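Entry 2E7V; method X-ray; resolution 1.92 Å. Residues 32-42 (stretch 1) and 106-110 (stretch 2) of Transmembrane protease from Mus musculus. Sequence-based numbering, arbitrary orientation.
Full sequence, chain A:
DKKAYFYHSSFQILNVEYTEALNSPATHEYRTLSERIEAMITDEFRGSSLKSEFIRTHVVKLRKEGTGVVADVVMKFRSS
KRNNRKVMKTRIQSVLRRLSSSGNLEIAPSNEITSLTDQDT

Stretch 1 (32-42) TLSERIEAMIT
Stretch 2 (106-110) EIAPS

Residues 32-42 are helical throughout (phi near -65°, psi near -42°), with i to i-4 backbone bonds of 2.9 to 3.1 Å from R36 N to T32 O through T42 N to E38 O; T42 OG1 also donates to E38 O (2.7 Å). Across from this helix, I107 ends a strand (-148/129), A108 stays extended (-112/103) and P109 adopts -55/-37. In register, I37 and P109 have the nearest CA atoms, 6.7 Å apart.

Apolar packing dominates the 316 Å² buried. I107 (m, t) points its CB toward the helix, and its CD1 meets I37 CG2 at 3.9 Å and I41 CD1 at 3.7 Å; both helix isoleucines are also m, t, with CB sideways. All three are buried, where branched apolar side chains suit. M40 (m, t, p), CB toward stretch 2, is unbranched and flexible enough to bring CE within 3.8 Å of I107 CG2, while its SD lies 3.8 Å from P109 CA. L33 (t, p) starts sideways but delivers CD1 to P109 CG at 3.8 Å. The compact P109 ring, C-gamma exo, offers an apolar surface there.

Separately, M40 CE makes a van der Waals contact with the A108 O carbonyl (3.4 Å).

No direct hydrogen bond joins the stretches. Exposed R36 (t, p, t, chi4 162°), CB toward stretch 2, places NE 3.8 Å from P109 O, near the guanidinium plane. Water 1 accepts from R36 NH2 (2.9 Å) and lies 2.6 Å from P109 O, placed to donate, though other acceptors compete.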

# COMPACT_ATOMS: atom_id res chain seq x y z
N THR A 32 -11.25 8.50 -0.74
CA THR A 32 -11.75 7.23 -0.24
C THR A 32 -10.82 6.08 -0.63
O THR A 32 -10.60 5.15 0.15
CB THR A 32 -13.20 6.92 -0.71
OG1 THR A 32 -13.23 6.77 -2.13
CG2 THR A 32 -14.13 8.05 -0.32
N LEU A 33 -10.25 6.15 -1.84
CA LEU A 33 -9.32 5.12 -2.27
C LEU A 33 -8.02 5.26 -1.45
O LEU A 33 -7.44 4.25 -1.03
CB LEU A 33 -9.00 5.25 -3.76
CG LEU A 33 -7.89 4.29 -4.22
CD1 LEU A 33 -8.31 2.86 -3.90
CD2 LEU A 33 -7.60 4.47 -5.71
N SER A 34 -7.56 6.49 -1.24
CA SER A 34 -6.35 6.73 -0.46
C SER A 34 -6.53 6.28 0.99
O SER A 34 -5.62 5.73 1.60
CB SER A 34 -5.98 8.22 -0.47
OG SER A 34 -5.39 8.58 -1.70
N GLU A 35 -7.72 6.51 1.52
CA GLU A 35 -8.04 6.13 2.89
C GLU A 35 -8.08 4.61 3.04
O GLU A 35 -7.62 4.08 4.04
CB GLU A 35 -9.38 6.75 3.28
CG GLU A 35 -9.91 6.33 4.63
CD GLU A 35 -11.21 7.03 4.96
OE1 GLU A 35 -11.19 8.27 5.15
OE2 GLU A 35 -12.26 6.34 5.00
N ARG A 36 -8.63 3.92 2.04
CA ARG A 36 -8.71 2.46 2.08
C ARG A 36 -7.30 1.86 2.04
O ARG A 36 -6.98 0.92 2.79
CB ARG A 36 -9.54 1.94 0.90
CG ARG A 36 -9.54 0.42 0.71
CD ARG A 36 -9.98 -0.33 1.97
NE ARG A 36 -9.89 -1.79 1.82
CZ ARG A 36 -9.88 -2.63 2.85
NH1 ARG A 36 -9.96 -2.17 4.09
NH2 ARG A 36 -9.77 -3.94 2.66
N ILE A 37 -6.47 2.40 1.16
CA ILE A 37 -5.09 1.94 1.02
C ILE A 37 -4.31 2.17 2.32
O ILE A 37 -3.54 1.29 2.77
CB ILE A 37 -4.41 2.67 -0.18
CG1 ILE A 37 -4.99 2.13 -1.49
CG2 ILE A 37 -2.89 2.45 -0.14
CD1 ILE A 37 -4.65 2.95 -2.71
N GLU A 38 -4.51 3.33 2.95
CA GLU A 38 -3.83 3.66 4.21
C GLU A 38 -4.29 2.74 5.35
O GLU A 38 -3.50 2.35 6.21
CB GLU A 38 -4.08 5.13 4.58
CG GLU A 38 -3.25 6.10 3.72
CD GLU A 38 -3.73 7.54 3.77
OE1 GLU A 38 -3.19 8.37 3.00
OE2 GLU A 38 -4.64 7.85 4.58
N ALA A 39 -5.58 2.40 5.35
CA ALA A 39 -6.14 1.52 6.37
C ALA A 39 -5.57 0.12 6.23
O ALA A 39 -5.27 -0.54 7.22
CB ALA A 39 -7.65 1.48 6.24
N MET A 40 -5.45 -0.34 4.99
CA MET A 40 -4.93 -1.67 4.70
C MET A 40 -3.49 -1.81 5.17
O MET A 40 -3.15 -2.78 5.85
CB MET A 40 -5.03 -1.96 3.19
CG MET A 40 -6.47 -2.17 2.70
SD MET A 40 -6.60 -2.57 0.95
CE MET A 40 -5.82 -4.18 0.96
N ILE A 41 -2.66 -0.85 4.81
CA ILE A 41 -1.25 -0.88 5.20
C ILE A 41 -1.15 -0.80 6.73
O ILE A 41 -0.37 -1.55 7.34
CB ILE A 41 -0.47 0.28 4.54
CG1 ILE A 41 -0.34 0.02 3.04
CG2 ILE A 41 0.91 0.43 5.17
CD1 ILE A 41 0.17 1.21 2.24
N THR A 42 -1.94 0.08 7.33
CA THR A 42 -1.92 0.24 8.79
C THR A 42 -2.30 -1.07 9.48
O THR A 42 -1.63 -1.50 10.42
CB THR A 42 -2.88 1.36 9.25
OG1 THR A 42 -2.47 2.61 8.66
CG2 THR A 42 -2.87 1.51 10.78
N GLU A 106 2.25 -4.52 -4.60
CA GLU A 106 0.86 -4.25 -4.93
C GLU A 106 -0.05 -4.27 -3.72
O GLU A 106 0.31 -4.74 -2.64
CB GLU A 106 0.37 -5.30 -5.94
CG GLU A 106 0.48 -6.74 -5.42
CD GLU A 106 0.17 -7.79 -6.48
OE1 GLU A 106 0.55 -7.59 -7.64
OE2 GLU A 106 -0.44 -8.84 -6.15
N ILE A 107 -1.25 -3.74 -3.92
CA ILE A 107 -2.28 -3.66 -2.90
C ILE A 107 -3.61 -3.77 -3.64
O ILE A 107 -3.83 -3.05 -4.62
CB ILE A 107 -2.26 -2.29 -2.17
CG1 ILE A 107 -0.90 -2.07 -1.50
CG2 ILE A 107 -3.40 -2.23 -1.14
CD1 ILE A 107 -0.81 -0.78 -0.72
N ALA A 108 -4.48 -4.68 -3.20
CA ALA A 108 -5.79 -4.84 -3.83
C ALA A 108 -6.92 -4.40 -2.90
O ALA A 108 -7.27 -5.11 -1.96
CB ALA A 108 -6.00 -6.30 -4.25
N PRO A 109 -7.49 -3.20 -3.13
CA PRO A 109 -8.58 -2.72 -2.27
C PRO A 109 -9.67 -3.78 -2.28
O PRO A 109 -10.33 -4.01 -1.26
CB PRO A 109 -9.01 -1.42 -2.96
CG PRO A 109 -7.75 -0.92 -3.55
CD PRO A 109 -7.12 -2.19 -4.13
N SER A 110 -9.86 -4.41 -3.44
CA SER A 110 -10.82 -5.50 -3.59
C SER A 110 -10.18 -6.60 -4.45
O SER A 110 -9.53 -6.31 -5.46
CB SER A 110 -12.11 -5.04 -4.25
OG SER A 110 -13.09 -6.06 -4.13
O HOH W 1 -9.29 -5.76 0.39